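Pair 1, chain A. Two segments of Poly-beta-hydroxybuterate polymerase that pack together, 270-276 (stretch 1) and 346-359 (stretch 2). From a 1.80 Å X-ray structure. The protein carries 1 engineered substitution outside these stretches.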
# COMPACT_ATOMS: atom_id res chain seq x y z
N VAL A 270 -1.51 31.03 15.52
CA VAL A 270 -1.08 30.93 16.91
C VAL A 270 -0.26 29.66 17.07
O VAL A 270 -0.34 28.75 16.24
CB VAL A 270 -2.27 30.91 17.89
CG1 VAL A 270 -3.14 32.17 17.74
CG2 VAL A 270 -3.08 29.64 17.72
N PRO A 271 0.56 29.58 18.12
CA PRO A 271 1.29 28.34 18.38
C PRO A 271 0.34 27.15 18.41
O PRO A 271 -0.72 27.19 19.03
CB PRO A 271 1.93 28.59 19.74
CG PRO A 271 2.12 30.06 19.77
CD PRO A 271 0.92 30.64 19.08
N THR A 272 0.71 26.08 17.70
CA THR A 272 -0.21 24.97 17.47
C THR A 272 0.50 23.64 17.68
O THR A 272 1.55 23.40 17.08
CB THR A 272 -0.81 25.02 16.06
OG1 THR A 272 -1.49 26.27 15.88
CG2 THR A 272 -1.78 23.85 15.84
N TYR A 273 -0.09 22.79 18.53
CA TYR A 273 0.39 21.43 18.80
C TYR A 273 -0.47 20.45 18.01
O TYR A 273 -1.69 20.43 18.18
CB TYR A 273 0.30 21.14 20.29
CG TYR A 273 0.98 19.87 20.80
CD1 TYR A 273 0.35 18.62 20.74
CD2 TYR A 273 2.22 19.95 21.43
CE1 TYR A 273 0.96 17.47 21.25
CE2 TYR A 273 2.83 18.81 21.94
CZ TYR A 273 2.20 17.58 21.86
OH TYR A 273 2.83 16.47 22.38
N ILE A 274 0.17 19.65 17.16
CA ILE A 274 -0.52 18.78 16.21
C ILE A 274 -0.14 17.35 16.54
O ILE A 274 1.04 16.99 16.53
CB ILE A 274 -0.15 19.11 14.75
CG1 ILE A 274 -0.38 20.60 14.47
CG2 ILE A 274 -0.99 18.25 13.80
CD1 ILE A 274 0.34 21.12 13.21
N TYR A 275 -1.15 16.52 16.84
CA TYR A 275 -0.93 15.17 17.31
C TYR A 275 -1.60 14.17 16.37
O TYR A 275 -2.73 14.39 15.92
CB TYR A 275 -1.46 14.95 18.76
CG TYR A 275 -1.43 13.49 19.08
CD1 TYR A 275 -0.26 12.89 19.55
CD2 TYR A 275 -2.53 12.67 18.84
CE1 TYR A 275 -0.20 11.53 19.77
CE2 TYR A 275 -2.48 11.31 19.05
CZ TYR A 275 -1.31 10.75 19.51
OH TYR A 275 -1.26 9.40 19.69
N GLY A 276 -0.93 13.06 16.10
CA GLY A 276 -1.56 11.94 15.43
C GLY A 276 -1.03 10.63 15.97
O GLY A 276 0.01 10.59 16.64
N SER A 346 4.02 7.67 27.29
CA SER A 346 2.97 8.56 26.82
C SER A 346 3.52 9.87 26.28
O SER A 346 4.52 10.40 26.77
CB SER A 346 2.00 8.85 27.96
OG SER A 346 1.08 9.87 27.59
N TRP A 347 2.81 10.41 25.28
CA TRP A 347 3.06 11.76 24.79
C TRP A 347 2.39 12.83 25.65
O TRP A 347 2.65 14.02 25.44
CB TRP A 347 2.58 11.90 23.34
CG TRP A 347 1.09 11.64 23.18
CD1 TRP A 347 0.47 10.43 22.97
CD2 TRP A 347 0.03 12.61 23.28
NE1 TRP A 347 -0.89 10.60 22.92
CE2 TRP A 347 -1.19 11.93 23.10
CE3 TRP A 347 0.00 14.00 23.48
CZ2 TRP A 347 -2.43 12.58 23.12
CZ3 TRP A 347 -1.22 14.64 23.51
CH2 TRP A 347 -2.42 13.93 23.33
N TRP A 348 1.53 12.45 26.61
CA TRP A 348 0.82 13.47 27.38
C TRP A 348 1.77 14.43 28.10
O TRP A 348 1.51 15.64 28.05
CB TRP A 348 -0.16 12.85 28.38
CG TRP A 348 -1.37 12.18 27.77
CD1 TRP A 348 -1.58 11.92 26.45
CD2 TRP A 348 -2.53 11.74 28.47
NE1 TRP A 348 -2.81 11.30 26.28
CE2 TRP A 348 -3.40 11.18 27.52
CE3 TRP A 348 -2.90 11.74 29.81
CZ2 TRP A 348 -4.64 10.64 27.86
CZ3 TRP A 348 -4.13 11.21 30.17
CH2 TRP A 348 -4.99 10.67 29.19
N PRO A 349 2.85 13.97 28.76
CA PRO A 349 3.76 14.95 29.39
C PRO A 349 4.39 15.92 28.40
O PRO A 349 4.64 17.07 28.77
CB PRO A 349 4.82 14.05 30.05
CG PRO A 349 4.09 12.78 30.35
CD PRO A 349 3.19 12.59 29.15
N ASP A 350 4.67 15.48 27.17
CA ASP A 350 5.20 16.39 26.17
C ASP A 350 4.21 17.50 25.89
O ASP A 350 4.56 18.69 25.86
CB ASP A 350 5.49 15.62 24.88
CG ASP A 350 6.13 16.50 23.81
OD1 ASP A 350 5.39 17.20 23.08
OD2 ASP A 350 7.37 16.48 23.69
N TRP A 351 2.94 17.14 25.70
CA TRP A 351 1.91 18.13 25.42
C TRP A 351 1.65 19.04 26.62
O TRP A 351 1.55 20.26 26.46
CB TRP A 351 0.63 17.43 24.98
CG TRP A 351 -0.50 18.41 24.87
CD1 TRP A 351 -0.53 19.52 24.09
CD2 TRP A 351 -1.74 18.38 25.58
NE1 TRP A 351 -1.72 20.19 24.27
CE2 TRP A 351 -2.49 19.50 25.16
CE3 TRP A 351 -2.31 17.51 26.52
CZ2 TRP A 351 -3.76 19.79 25.67
CZ3 TRP A 351 -3.58 17.79 27.01
CH2 TRP A 351 -4.29 18.92 26.59
N THR A 352 1.51 18.48 27.83
CA THR A 352 1.15 19.35 28.95
C THR A 352 2.27 20.33 29.26
O THR A 352 2.00 21.47 29.67
CB THR A 352 0.79 18.56 30.21
OG1 THR A 352 1.92 17.81 30.66
CG2 THR A 352 -0.38 17.60 29.94
N ALA A 353 3.53 19.92 29.06
CA ALA A 353 4.64 20.86 29.22
C ALA A 353 4.56 21.96 28.17
O ALA A 353 4.79 23.14 28.48
CB ALA A 353 5.98 20.12 29.14
N TRP A 354 4.24 21.60 26.92
CA TRP A 354 4.01 22.61 25.89
C TRP A 354 2.85 23.52 26.26
O TRP A 354 2.96 24.75 26.15
CB TRP A 354 3.76 21.91 24.54
CG TRP A 354 3.39 22.83 23.38
CD1 TRP A 354 4.25 23.36 22.45
CD2 TRP A 354 2.08 23.27 23.02
NE1 TRP A 354 3.54 24.13 21.54
CE2 TRP A 354 2.21 24.09 21.87
CE3 TRP A 354 0.81 23.06 23.55
CZ2 TRP A 354 1.11 24.70 21.25
CZ3 TRP A 354 -0.29 23.67 22.93
CH2 TRP A 354 -0.12 24.48 21.80
N LEU A 355 1.75 22.94 26.76
CA LEU A 355 0.59 23.74 27.10
C LEU A 355 0.88 24.69 28.26
O LEU A 355 0.41 25.83 28.28
CB LEU A 355 -0.59 22.83 27.45
CG LEU A 355 -1.92 23.54 27.74
CD1 LEU A 355 -2.49 24.14 26.47
CD2 LEU A 355 -2.89 22.55 28.35
N ALA A 356 1.66 24.22 29.25
CA ALA A 356 2.02 25.11 30.35
C ALA A 356 2.71 26.37 29.83
O ALA A 356 2.45 27.47 30.33
CB ALA A 356 2.91 24.37 31.35
N GLY A 357 3.58 26.23 28.83
CA GLY A 357 4.27 27.38 28.27
C GLY A 357 3.36 28.37 27.57
O GLY A 357 3.75 29.52 27.35
N GLN A 358 2.15 27.95 27.21
CA GLN A 358 1.18 28.84 26.60
C GLN A 358 0.18 29.42 27.60
O GLN A 358 -0.62 30.28 27.22
CB GLN A 358 0.39 28.09 25.50
CG GLN A 358 1.21 27.14 24.63
CD GLN A 358 2.17 27.88 23.72
OE1 GLN A 358 2.04 29.09 23.52
NE2 GLN A 358 3.14 27.16 23.16
N ALA A 359 0.17 28.95 28.85
CA ALA A 359 -1.00 29.17 29.71
C ALA A 359 -0.82 30.28 30.74
O ALA A 359 -1.73 30.52 31.54
CB ALA A 359 -1.38 27.86 30.40

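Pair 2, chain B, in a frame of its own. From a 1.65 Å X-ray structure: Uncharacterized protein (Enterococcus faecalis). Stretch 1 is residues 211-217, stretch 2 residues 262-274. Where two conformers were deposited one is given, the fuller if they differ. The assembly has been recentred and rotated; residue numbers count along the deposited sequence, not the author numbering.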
# COMPACT_ATOMS: atom_id res chain seq x y z
N PRO B 211 -11.11 7.04 9.35
CA PRO B 211 -10.34 8.01 10.13
C PRO B 211 -9.52 8.97 9.21
O PRO B 211 -9.34 8.67 8.03
CB PRO B 211 -9.36 7.13 10.93
CG PRO B 211 -9.18 5.90 10.15
CD PRO B 211 -10.48 5.69 9.35
N PRO B 212 -8.98 10.07 9.78
CA PRO B 212 -8.30 11.08 8.95
C PRO B 212 -7.18 10.55 8.12
O PRO B 212 -6.37 9.71 8.58
CB PRO B 212 -7.76 12.09 9.97
CG PRO B 212 -8.82 11.97 11.10
CD PRO B 212 -8.98 10.47 11.19
N CYS B 213 -7.12 11.05 6.90
CA CYS B 213 -6.16 10.57 5.95
C CYS B 213 -5.34 11.73 5.34
O CYS B 213 -5.92 12.83 5.03
CB CYS B 213 -6.93 9.79 4.86
SG CYS B 213 -5.80 9.19 3.55
N PHE B 214 -4.03 11.52 5.21
CA PHE B 214 -3.16 12.39 4.41
C PHE B 214 -2.94 11.70 3.08
O PHE B 214 -2.42 10.56 3.03
CB PHE B 214 -1.82 12.61 5.09
CG PHE B 214 -0.91 13.53 4.33
CD1 PHE B 214 -0.13 13.05 3.24
CD2 PHE B 214 -0.83 14.89 4.70
CE1 PHE B 214 0.73 13.93 2.56
CE2 PHE B 214 0.00 15.79 4.00
CZ PHE B 214 0.79 15.32 2.94
N SER B 215 -3.36 12.35 2.00
CA SER B 215 -3.41 11.69 0.68
C SER B 215 -2.65 12.53 -0.33
O SER B 215 -2.80 13.74 -0.36
CB SER B 215 -4.87 11.59 0.21
OG SER B 215 -4.98 10.94 -1.06
N THR B 216 -1.84 11.89 -1.18
CA THR B 216 -1.01 12.61 -2.14
C THR B 216 -0.78 11.76 -3.41
O THR B 216 -0.71 10.54 -3.35
CB THR B 216 0.36 12.99 -1.49
OG1 THR B 216 1.17 13.70 -2.44
CG2 THR B 216 1.13 11.72 -1.02
N ALA B 217 -0.67 12.46 -4.54
CA ALA B 217 -0.44 11.80 -5.84
C ALA B 217 -0.04 12.87 -6.82
O ALA B 217 -0.31 14.06 -6.60
CB ALA B 217 -1.70 11.11 -6.34
N THR B 262 9.34 18.86 -0.22
CA THR B 262 8.26 19.73 0.26
C THR B 262 7.04 18.94 0.77
O THR B 262 6.49 19.22 1.83
CB THR B 262 7.84 20.74 -0.80
OG1 THR B 262 8.95 21.60 -1.08
CG2 THR B 262 6.69 21.62 -0.28
N LEU B 263 6.64 17.95 -0.00
CA LEU B 263 5.55 17.09 0.40
C LEU B 263 5.86 16.41 1.75
O LEU B 263 4.98 16.33 2.63
CB LEU B 263 5.32 16.06 -0.69
CG LEU B 263 4.23 15.05 -0.37
CD1 LEU B 263 2.84 15.71 -0.38
CD2 LEU B 263 4.40 14.01 -1.42
N PHE B 264 7.11 15.94 1.95
CA PHE B 264 7.44 15.32 3.25
C PHE B 264 7.33 16.31 4.42
O PHE B 264 6.89 15.93 5.53
CB PHE B 264 8.81 14.68 3.21
CG PHE B 264 8.80 13.29 2.67
CD1 PHE B 264 7.93 12.92 1.64
CD2 PHE B 264 9.61 12.33 3.23
CE1 PHE B 264 7.93 11.62 1.14
CE2 PHE B 264 9.60 11.01 2.73
CZ PHE B 264 8.78 10.68 1.68
N GLU B 265 7.66 17.57 4.17
CA GLU B 265 7.48 18.62 5.20
C GLU B 265 5.98 18.74 5.55
O GLU B 265 5.63 18.87 6.72
CB GLU B 265 8.01 19.97 4.73
CG GLU B 265 9.49 19.96 4.51
CD GLU B 265 9.99 21.25 3.87
OE1 GLU B 265 9.16 22.12 3.48
OE2 GLU B 265 11.24 21.37 3.74
N GLN B 266 5.13 18.70 4.53
CA GLN B 266 3.66 18.76 4.71
C GLN B 266 3.15 17.58 5.52
O GLN B 266 2.36 17.74 6.47
CB GLN B 266 2.94 18.87 3.37
CG GLN B 266 3.14 20.24 2.71
CD GLN B 266 2.77 20.25 1.23
OE1 GLN B 266 2.58 19.22 0.59
NE2 GLN B 266 2.73 21.46 0.66
N LEU B 267 3.64 16.40 5.16
CA LEU B 267 3.28 15.16 5.87
C LEU B 267 3.77 15.24 7.32
O LEU B 267 3.03 14.86 8.24
CB LEU B 267 3.84 13.93 5.15
CG LEU B 267 3.57 12.60 5.86
CD1 LEU B 267 2.10 12.34 6.21
CD2 LEU B 267 4.13 11.40 5.06
N ASP B 268 4.99 15.73 7.51
CA ASP B 268 5.55 15.84 8.87
C ASP B 268 4.68 16.75 9.73
O ASP B 268 4.31 16.39 10.86
CB ASP B 268 7.00 16.34 8.84
CG ASP B 268 7.61 16.34 10.22
OD1 ASP B 268 8.05 15.28 10.67
OD2 ASP B 268 7.60 17.42 10.86
N SER B 269 4.32 17.91 9.19
CA SER B 269 3.47 18.85 9.91
C SER B 269 2.12 18.21 10.24
O SER B 269 1.63 18.36 11.36
CB SER B 269 3.26 20.12 9.08
OG SER B 269 2.40 21.05 9.73
N TRP B 270 1.53 17.51 9.27
CA TRP B 270 0.22 16.85 9.46
C TRP B 270 0.33 15.75 10.53
O TRP B 270 -0.59 15.61 11.38
CB TRP B 270 -0.23 16.25 8.13
CG TRP B 270 -1.58 15.58 8.15
CD1 TRP B 270 -2.79 16.16 7.91
CD2 TRP B 270 -1.82 14.18 8.36
NE1 TRP B 270 -3.80 15.20 7.99
CE2 TRP B 270 -3.23 13.98 8.26
CE3 TRP B 270 -1.00 13.08 8.65
CZ2 TRP B 270 -3.82 12.73 8.41
CZ3 TRP B 270 -1.59 11.80 8.78
CH2 TRP B 270 -2.99 11.65 8.66
N LEU B 271 1.42 14.98 10.50
CA LEU B 271 1.62 13.92 11.52
C LEU B 271 1.71 14.52 12.91
O LEU B 271 1.16 13.96 13.87
CB LEU B 271 2.88 13.10 11.24
CG LEU B 271 2.82 12.10 10.10
CD1 LEU B 271 4.22 11.54 9.94
CD2 LEU B 271 1.82 10.97 10.39
N LYS B 272 2.39 15.66 13.02
CA LYS B 272 2.49 16.36 14.31
C LYS B 272 1.13 16.85 14.88
O LYS B 272 1.05 17.15 16.06
CB LYS B 272 3.52 17.51 14.24
CG LYS B 272 4.95 16.99 14.14
CD LYS B 272 5.95 18.16 13.99
CE LYS B 272 7.40 17.74 14.34
NZ LYS B 272 7.89 16.57 13.57
N GLU B 273 0.09 16.90 14.04
CA GLU B 273 -1.26 17.26 14.49
C GLU B 273 -2.14 16.05 14.83
O GLU B 273 -3.27 16.24 15.26
CB GLU B 273 -1.95 18.21 13.48
CG GLU B 273 -1.15 19.53 13.35
CD GLU B 273 -1.83 20.61 12.49
OE1 GLU B 273 -2.96 20.39 12.00
OE2 GLU B 273 -1.19 21.69 12.33
N ARG B 274 -1.62 14.83 14.70
CA ARG B 274 -2.42 13.65 15.16
C ARG B 274 -2.73 13.67 16.63
O ARG B 274 -2.04 14.31 17.47
CB ARG B 274 -1.71 12.33 14.82
CG ARG B 274 -1.47 12.10 13.34
CD ARG B 274 -2.71 12.32 12.44
NE ARG B 274 -2.77 13.71 11.95
CZ ARG B 274 -3.87 14.39 11.62
NH1 ARG B 274 -5.10 13.84 11.75
NH2 ARG B 274 -3.78 15.64 11.15
OXT ARG B 274 -3.74 13.02 16.99

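What backbone arrangement do the two pairs share? In each, a short strand lies nearly antiparallel to a helix: the axes run at 166° in pair 1 and 173° in pair 2, with closest approaches of 10.1 and 10.0 Å. Superposing 14 central residues gives an RMSD of 0.5 Å. The strand and the proline just before it direct alternate side chains at the helix, because successive side chains of an extended chain point to opposite sides. Thus Pro271(A), Tyr273(A) and Tyr275(A) point toward the helix, as do their counterparts Pro212(B), Phe214(B) and Thr216(B), while Thr272(A) and Cys213(B) point away. The buried surface is similar, 466 Å² in pair 1 and 404 Å² in pair 2.

Which part of the packing is kept almost unchanged? It is the tryptophan of the helix, Trp354(A) matching Trp270(B), whose side-chain centres fall 0.2 Å apart; both have chi1 in the t well. Each offers the face of its six-membered ring to a CH-pi contact: Tyr273(A) CB lies 3.5 Å from the centroid of that ring in Trp354(A), and Phe214(B) CB lies 3.5 Å from the centroid of that ring in Trp270(B). Both CB atoms sit almost on the ring normal, so the tryptophan covers the root of the strand's aromatic residue. The proline two residues before the aromatic adds an apolar contact in each pair, with Pro271(A) CB 4.3 Å from Trp354(A) CZ2 and Pro212(B) CB 4.3 Å from Trp270(B) CZ2.

How is the central aromatic ring surrounded in each case? Tyr273(A) and Phe214(B) share the t rotamer and bury 139 and 133 Å² against their helices, the largest areas in either contact. Over one ring face, pair 1 places Trp351(A), whose edge is directed at the tyrosine face, while pair 2 places Leu267(B), whose CD1 makes a CH-pi contact 4.0 Å from the centroid of the Phe214(B) ring. The tyrosine also carries a hydroxyl that needs a polar partner, and the helix provides one: Tyr273(A) OH donates a hydrogen bond to Asp350(A) OD1 at 2.8 Å. The matching position in pair 2 is Gln266(B), and no hydrogen bond crosses between its stretches, as suits a phenylalanine with nothing polar to satisfy.

How do the ends of the contact differ? At the start of the helical stretch, Trp347(A) forms an offset stack with Tyr275(A), the centroids of the Tyr275(A) ring and the five-membered ring of Trp347(A) 4.0 Å apart and their planes at 22°. Pair 2 fills the matching positions with smaller groups, Leu263(B) and Thr216(B), which meet at 3.3 Å between Leu263(B) CD1 and Thr216(B) OG1. At the other end, Gln358(A) and Arg274(B) both rest against the proline: Gln358(A) OE1 is 3.8 Å from Pro271(A) CB, and Arg274(B) NH1 is 3.6 Å from Pro212(B) CB. The arginine is held by the helix just before it, Arg274(B) NE donating to Trp270(B) O at 2.9 Å.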